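Local coordinates for DUF2235 domain-containing protein (Pseudomonas aeruginosa, PDB 4O5P) that probably hydrolyses membrane phospholipids as an effector delivered by the type VI secretion system, at residues S398-Y411 and E446-N458. Sequence-based numbering, arbitrary orientation.
Sequences SEFLLSQIALQHMY and EFSVSEELATRFN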
loop_
_atom_site.group_PDB
_atom_site.type_symbol
_atom_site.label_atom_id
_atom_site.label_comp_id
_atom_site.label_asym_id
_atom_site.label_seq_id
_atom_site.Cartn_x
_atom_site.Cartn_y
_atom_site.Cartn_z
ATOM N N SER A 398 -7.217 16.405 15.219
ATOM C CA SER A 398 -6.746 15.912 13.936
ATOM C C SER A 398 -5.931 16.996 13.227
ATOM O O SER A 398 -5.160 16.690 12.324
ATOM C CB SER A 398 -7.904 15.392 13.076
ATOM O OG SER A 398 -9.109 16.080 13.362
ATOM N N GLU A 399 -6.077 18.255 13.651
ATOM C CA GLU A 399 -5.240 19.339 13.107
ATOM C C GLU A 399 -3.784 19.287 13.605
ATOM O O GLU A 399 -2.952 20.106 13.189
ATOM C CB GLU A 399 -5.859 20.725 13.371
ATOM C CG GLU A 399 -5.747 21.232 14.809
ATOM C CD GLU A 399 -6.927 20.825 15.681
ATOM O OE1 GLU A 399 -7.531 19.743 15.448
ATOM O OE2 GLU A 399 -7.250 21.598 16.612
ATOM N N PHE A 400 -3.472 18.328 14.479
ATOM C CA PHE A 400 -2.094 18.145 14.952
ATOM C C PHE A 400 -1.460 16.886 14.373
ATOM O O PHE A 400 -0.305 16.560 14.666
ATOM C CB PHE A 400 -2.043 18.100 16.481
ATOM C CG PHE A 400 -2.506 19.370 17.136
ATOM C CD1 PHE A 400 -1.660 20.476 17.223
ATOM C CD2 PHE A 400 -3.792 19.465 17.657
ATOM C CE1 PHE A 400 -2.090 21.656 17.822
ATOM C CE2 PHE A 400 -4.227 20.639 18.267
ATOM C CZ PHE A 400 -3.376 21.737 18.349
ATOM N N LEU A 401 -2.230 16.190 13.547
ATOM C CA LEU A 401 -1.830 14.915 12.972
ATOM C C LEU A 401 -0.861 15.176 11.823
ATOM O O LEU A 401 -1.187 15.925 10.890
ATOM C CB LEU A 401 -3.093 14.200 12.466
ATOM C CG LEU A 401 -3.409 12.708 12.615
ATOM C CD1 LEU A 401 -2.964 12.107 13.934
ATOM C CD2 LEU A 401 -4.918 12.485 12.415
ATOM N N LEU A 402 0.322 14.560 11.875
ATOM C CA LEU A 402 1.374 14.849 10.903
ATOM C C LEU A 402 0.894 14.670 9.447
ATOM O O LEU A 402 1.187 15.489 8.550
ATOM C CB LEU A 402 2.601 13.981 11.214
ATOM C CG LEU A 402 3.851 14.129 10.351
ATOM C CD1 LEU A 402 4.284 15.574 10.227
ATOM C CD2 LEU A 402 4.985 13.292 10.948
ATOM N N SER A 403 0.103 13.627 9.234
ATOM C CA SER A 403 -0.393 13.289 7.903
ATOM C C SER A 403 -1.224 14.396 7.241
ATOM O O SER A 403 -1.513 14.319 6.055
ATOM C CB SER A 403 -1.214 12.008 7.970
ATOM O OG SER A 403 -2.190 12.106 8.981
ATOM N N GLN A 404 -1.616 15.405 8.011
ATOM C CA GLN A 404 -2.358 16.534 7.451
ATOM C C GLN A 404 -1.533 17.391 6.500
ATOM O O GLN A 404 -2.107 18.117 5.679
ATOM C CB GLN A 404 -2.970 17.398 8.567
ATOM C CG GLN A 404 -4.018 16.659 9.422
ATOM C CD GLN A 404 -5.311 16.369 8.669
ATOM O OE1 GLN A 404 -5.639 15.211 8.372
ATOM N NE2 GLN A 404 -6.063 17.422 8.370
ATOM N N ILE A 405 -0.203 17.317 6.582
ATOM C CA ILE A 405 0.615 18.162 5.695
ATOM C C ILE A 405 0.627 17.550 4.301
ATOM O O ILE A 405 0.218 18.184 3.305
ATOM C CB ILE A 405 2.077 18.349 6.222
ATOM C CG1 ILE A 405 2.082 18.840 7.668
ATOM C CG2 ILE A 405 2.862 19.311 5.336
ATOM C CD1 ILE A 405 1.437 20.205 7.857
ATOM N N ALA A 406 1.075 16.299 4.233
ATOM C CA ALA A 406 1.032 15.549 2.981
ATOM C C ALA A 406 -0.352 15.651 2.337
ATOM O O ALA A 406 -0.463 15.843 1.123
ATOM C CB ALA A 406 1.410 14.110 3.211
ATOM N N LEU A 407 -1.403 15.558 3.149
ATOM C CA LEU A 407 -2.778 15.653 2.627
ATOM C C LEU A 407 -2.969 16.968 1.878
ATOM O O LEU A 407 -3.374 16.988 0.695
ATOM C CB LEU A 407 -3.792 15.552 3.771
ATOM C CG LEU A 407 -5.230 15.972 3.480
ATOM C CD1 LEU A 407 -5.884 14.995 2.506
ATOM C CD2 LEU A 407 -6.004 16.026 4.762
ATOM N N GLN A 408 -2.638 18.066 2.541
ATOM C CA GLN A 408 -2.817 19.357 1.894
ATOM C C GLN A 408 -1.952 19.423 0.642
ATOM O O GLN A 408 -2.389 19.915 -0.422
ATOM C CB GLN A 408 -2.510 20.505 2.861
ATOM C CG GLN A 408 -3.630 20.762 3.865
ATOM C CD GLN A 408 -3.604 22.177 4.446
ATOM O OE1 GLN A 408 -2.776 23.006 4.062
ATOM N NE2 GLN A 408 -4.519 22.455 5.380
ATOM N N HIS A 409 -0.753 18.863 0.741
ATOM C CA HIS A 409 0.162 18.968 -0.377
ATOM C C HIS A 409 -0.494 18.258 -1.558
ATOM O O HIS A 409 -0.542 18.801 -2.679
ATOM C CB HIS A 409 1.530 18.376 -0.016
ATOM C CG HIS A 409 2.538 18.426 -1.123
ATOM N ND1 HIS A 409 3.813 17.919 -0.987
ATOM C CD2 HIS A 409 2.461 18.916 -2.387
ATOM C CE1 HIS A 409 4.474 18.088 -2.120
ATOM N NE2 HIS A 409 3.673 18.683 -2.987
HETATM N N MSE A 410 -1.073 17.084 -1.284
HETATM C CA MSE A 410 -1.551 16.252 -2.369
HETATM C C MSE A 410 -2.714 17.000 -2.971
HETATM O O MSE A 410 -2.841 17.103 -4.204
HETATM C CB MSE A 410 -1.985 14.858 -1.868
HETATM C CG MSE A 410 -2.390 13.937 -3.017
HETATM SE SE MSE A 410 -0.852 13.480 -4.135
HETATM C CE MSE A 410 -0.181 12.036 -3.030
ATOM N N TYR A 411 -3.508 17.606 -2.085
ATOM C CA TYR A 411 -4.679 18.331 -2.522
ATOM C C TYR A 411 -4.244 19.388 -3.523
ATOM O O TYR A 411 -4.793 19.473 -4.637
ATOM C CB TYR A 411 -5.372 18.968 -1.316
ATOM C CG TYR A 411 -6.536 19.846 -1.676
ATOM C CD1 TYR A 411 -7.817 19.328 -1.792
ATOM C CD2 TYR A 411 -6.354 21.206 -1.890
ATOM C CE1 TYR A 411 -8.892 20.158 -2.117
ATOM C CE2 TYR A 411 -7.401 22.027 -2.213
ATOM C CZ TYR A 411 -8.663 21.511 -2.331
ATOM O OH TYR A 411 -9.694 22.370 -2.665
ATOM N N GLU A 446 -11.709 18.153 7.992
ATOM C CA GLU A 446 -10.854 16.999 7.715
ATOM C C GLU A 446 -9.504 17.397 7.127
ATOM O O GLU A 446 -8.595 16.566 7.034
ATOM C CB GLU A 446 -11.569 15.972 6.823
ATOM C CG GLU A 446 -12.600 15.118 7.556
ATOM C CD GLU A 446 -13.154 13.985 6.697
ATOM O OE1 GLU A 446 -12.877 13.963 5.485
ATOM O OE2 GLU A 446 -13.872 13.114 7.243
ATOM N N PHE A 447 -9.373 18.662 6.735
ATOM C CA PHE A 447 -8.156 19.164 6.105
ATOM C C PHE A 447 -7.409 20.173 6.985
ATOM O O PHE A 447 -6.466 20.817 6.518
ATOM C CB PHE A 447 -8.483 19.811 4.751
ATOM C CG PHE A 447 -8.732 18.822 3.633
ATOM C CD1 PHE A 447 -9.926 18.116 3.559
ATOM C CD2 PHE A 447 -7.771 18.605 2.657
ATOM C CE1 PHE A 447 -10.149 17.207 2.533
ATOM C CE2 PHE A 447 -7.981 17.694 1.623
ATOM C CZ PHE A 447 -9.167 16.999 1.559
ATOM N N SER A 448 -7.826 20.314 8.244
ATOM C CA SER A 448 -7.220 21.299 9.156
ATOM C C SER A 448 -5.740 21.041 9.466
ATOM O O SER A 448 -5.339 19.904 9.733
ATOM C CB SER A 448 -7.975 21.336 10.487
ATOM O OG SER A 448 -9.224 21.974 10.363
ATOM N N VAL A 449 -4.940 22.104 9.434
ATOM C CA VAL A 449 -3.556 22.054 9.912
ATOM C C VAL A 449 -3.344 23.174 10.921
ATOM O O VAL A 449 -3.652 24.328 10.632
ATOM C CB VAL A 449 -2.553 22.256 8.767
ATOM C CG1 VAL A 449 -1.134 22.460 9.318
ATOM C CG2 VAL A 449 -2.596 21.094 7.826
ATOM N N SER A 450 -2.810 22.855 12.094
ATOM C CA SER A 450 -2.598 23.876 13.112
ATOM C C SER A 450 -1.230 24.509 12.902
ATOM O O SER A 450 -0.362 23.924 12.242
ATOM C CB SER A 450 -2.701 23.271 14.511
ATOM O OG SER A 450 -1.545 22.517 14.825
ATOM N N GLU A 451 -1.018 25.705 13.440
ATOM C CA GLU A 451 0.270 26.335 13.208
ATOM C C GLU A 451 1.382 25.619 13.969
ATOM O O GLU A 451 2.526 25.645 13.535
ATOM C CB GLU A 451 0.236 27.851 13.470
ATOM C CG GLU A 451 0.380 28.276 14.919
ATOM C CD GLU A 451 0.555 29.790 15.059
ATOM O OE1 GLU A 451 0.100 30.534 14.155
ATOM O OE2 GLU A 451 1.151 30.229 16.073
ATOM N N GLU A 452 1.059 24.959 15.081
ATOM C CA GLU A 452 2.081 24.216 15.825
ATOM C C GLU A 452 2.604 23.077 14.946
ATOM O O GLU A 452 3.824 22.882 14.794
ATOM C CB GLU A 452 1.490 23.679 17.130
ATOM C CG GLU A 452 2.444 22.887 18.016
ATOM C CD GLU A 452 1.790 22.464 19.347
ATOM O OE1 GLU A 452 1.783 23.295 20.283
ATOM O OE2 GLU A 452 1.279 21.314 19.461
ATOM N N LEU A 453 1.666 22.353 14.337
ATOM C CA LEU A 453 2.000 21.314 13.375
ATOM C C LEU A 453 2.837 21.889 12.237
ATOM O O LEU A 453 3.908 21.363 11.936
ATOM C CB LEU A 453 0.722 20.631 12.843
ATOM C CG LEU A 453 0.940 19.626 11.709
ATOM C CD1 LEU A 453 1.876 18.505 12.159
ATOM C CD2 LEU A 453 -0.371 19.069 11.134
ATOM N N ALA A 454 2.378 22.977 11.620
ATOM C CA ALA A 454 3.145 23.568 10.523
ATOM C C ALA A 454 4.582 23.904 10.936
ATOM O O ALA A 454 5.525 23.652 10.199
ATOM C CB ALA A 454 2.452 24.806 9.978
ATOM N N THR A 455 4.736 24.470 12.122
ATOM C CA THR A 455 6.036 24.902 12.610
ATOM C C THR A 455 6.993 23.721 12.803
ATOM O O THR A 455 8.158 23.768 12.389
ATOM C CB THR A 455 5.868 25.621 13.942
ATOM O OG1 THR A 455 5.265 26.907 13.715
ATOM C CG2 THR A 455 7.205 25.815 14.609
ATOM N N ARG A 456 6.491 22.668 13.436
ATOM C CA ARG A 456 7.286 21.468 13.680
ATOM C C ARG A 456 7.677 20.752 12.385
ATOM O O ARG A 456 8.842 20.329 12.175
ATOM C CB ARG A 456 6.487 20.539 14.611
ATOM C CG ARG A 456 6.318 21.130 16.035
ATOM C CD ARG A 456 5.328 20.326 16.869
ATOM N NE ARG A 456 5.172 20.856 18.223
ATOM C CZ ARG A 456 4.591 20.197 19.226
ATOM N NH1 ARG A 456 4.113 18.982 19.032
ATOM N NH2 ARG A 456 4.481 20.761 20.424
ATOM N N PHE A 457 6.695 20.618 11.502
ATOM C CA PHE A 457 6.973 20.062 10.196
ATOM C C PHE A 457 8.070 20.878 9.528
ATOM O O PHE A 457 9.058 20.341 9.055
ATOM C CB PHE A 457 5.717 20.060 9.316
ATOM C CG PHE A 457 5.997 19.677 7.903
ATOM C CD1 PHE A 457 6.371 20.638 6.967
ATOM C CD2 PHE A 457 5.927 18.349 7.514
ATOM C CE1 PHE A 457 6.658 20.277 5.664
ATOM C CE2 PHE A 457 6.202 17.979 6.208
ATOM C CZ PHE A 457 6.567 18.946 5.281
ATOM N N ASN A 458 7.900 22.190 9.476
ATOM C CA ASN A 458 8.907 23.025 8.839
ATOM C C ASN A 458 10.296 22.936 9.487
ATOM O O ASN A 458 11.301 23.122 8.814
ATOM C CB ASN A 458 8.412 24.467 8.734
ATOM C CG ASN A 458 7.250 24.609 7.754
ATOM O OD1 ASN A 458 7.151 23.856 6.783
ATOM N ND2 ASN A 458 6.363 25.575 8.010
#
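Gln404 and Gln408, one turn apart on helix 403-411, read the backbone of 446-449, a turn that straightens at Ser448 and Val449 ahead of helix 451-458; their two amides grip three successive carbonyls, those of Glu446, Phe447 and Ser448. Both N-H groups of Gln404 are used: NE2 donates to Ser448 O at 2.9 Å and to Glu446 O at 3.0 Å. A bend at chi2 (-70°) folds the chain back, and both acceptors lie in the amide plane, which fixes the rotation of the group. Glu446 O is met from above its carbonyl plane and also accepts from Arg94. Gln408, extended beyond CG, sends NE2 to Phe447 O at 2.8 Å, almost in line with the C=O bond, while its OE1 takes the backbone N-H of Arg19, so both ends of this buried amide are engaged. Leu407 CD2 rests over one face of the Phe447 ring.

Beyond this polar row, Ser450 N donates to Glu399 O at 3.0 Å. That bond ties the 3-10 turn 398-400 to the start of helix 451-458, where Ser450 is the N-cap and its OG accepts from Leu453 N. The two helices cross nearly perpendicularly, at -88°, in a protein whose catalytic region belongs to the alpha/beta-hydrolase clan. At the crossing Ile405 CG2 sits squarely over the Phe457 ring, 3.6 Å from its centroid, while Ile405 CD1 meets Leu453 CD2 tip to tip at 3.9 Å and also touches Val449 CG1. Further out, Ala406 and Met410 of helix 403-411 pack on strand 331-336 of the central sheet, and Arg456 pairs with Glu657 at helix 649-657.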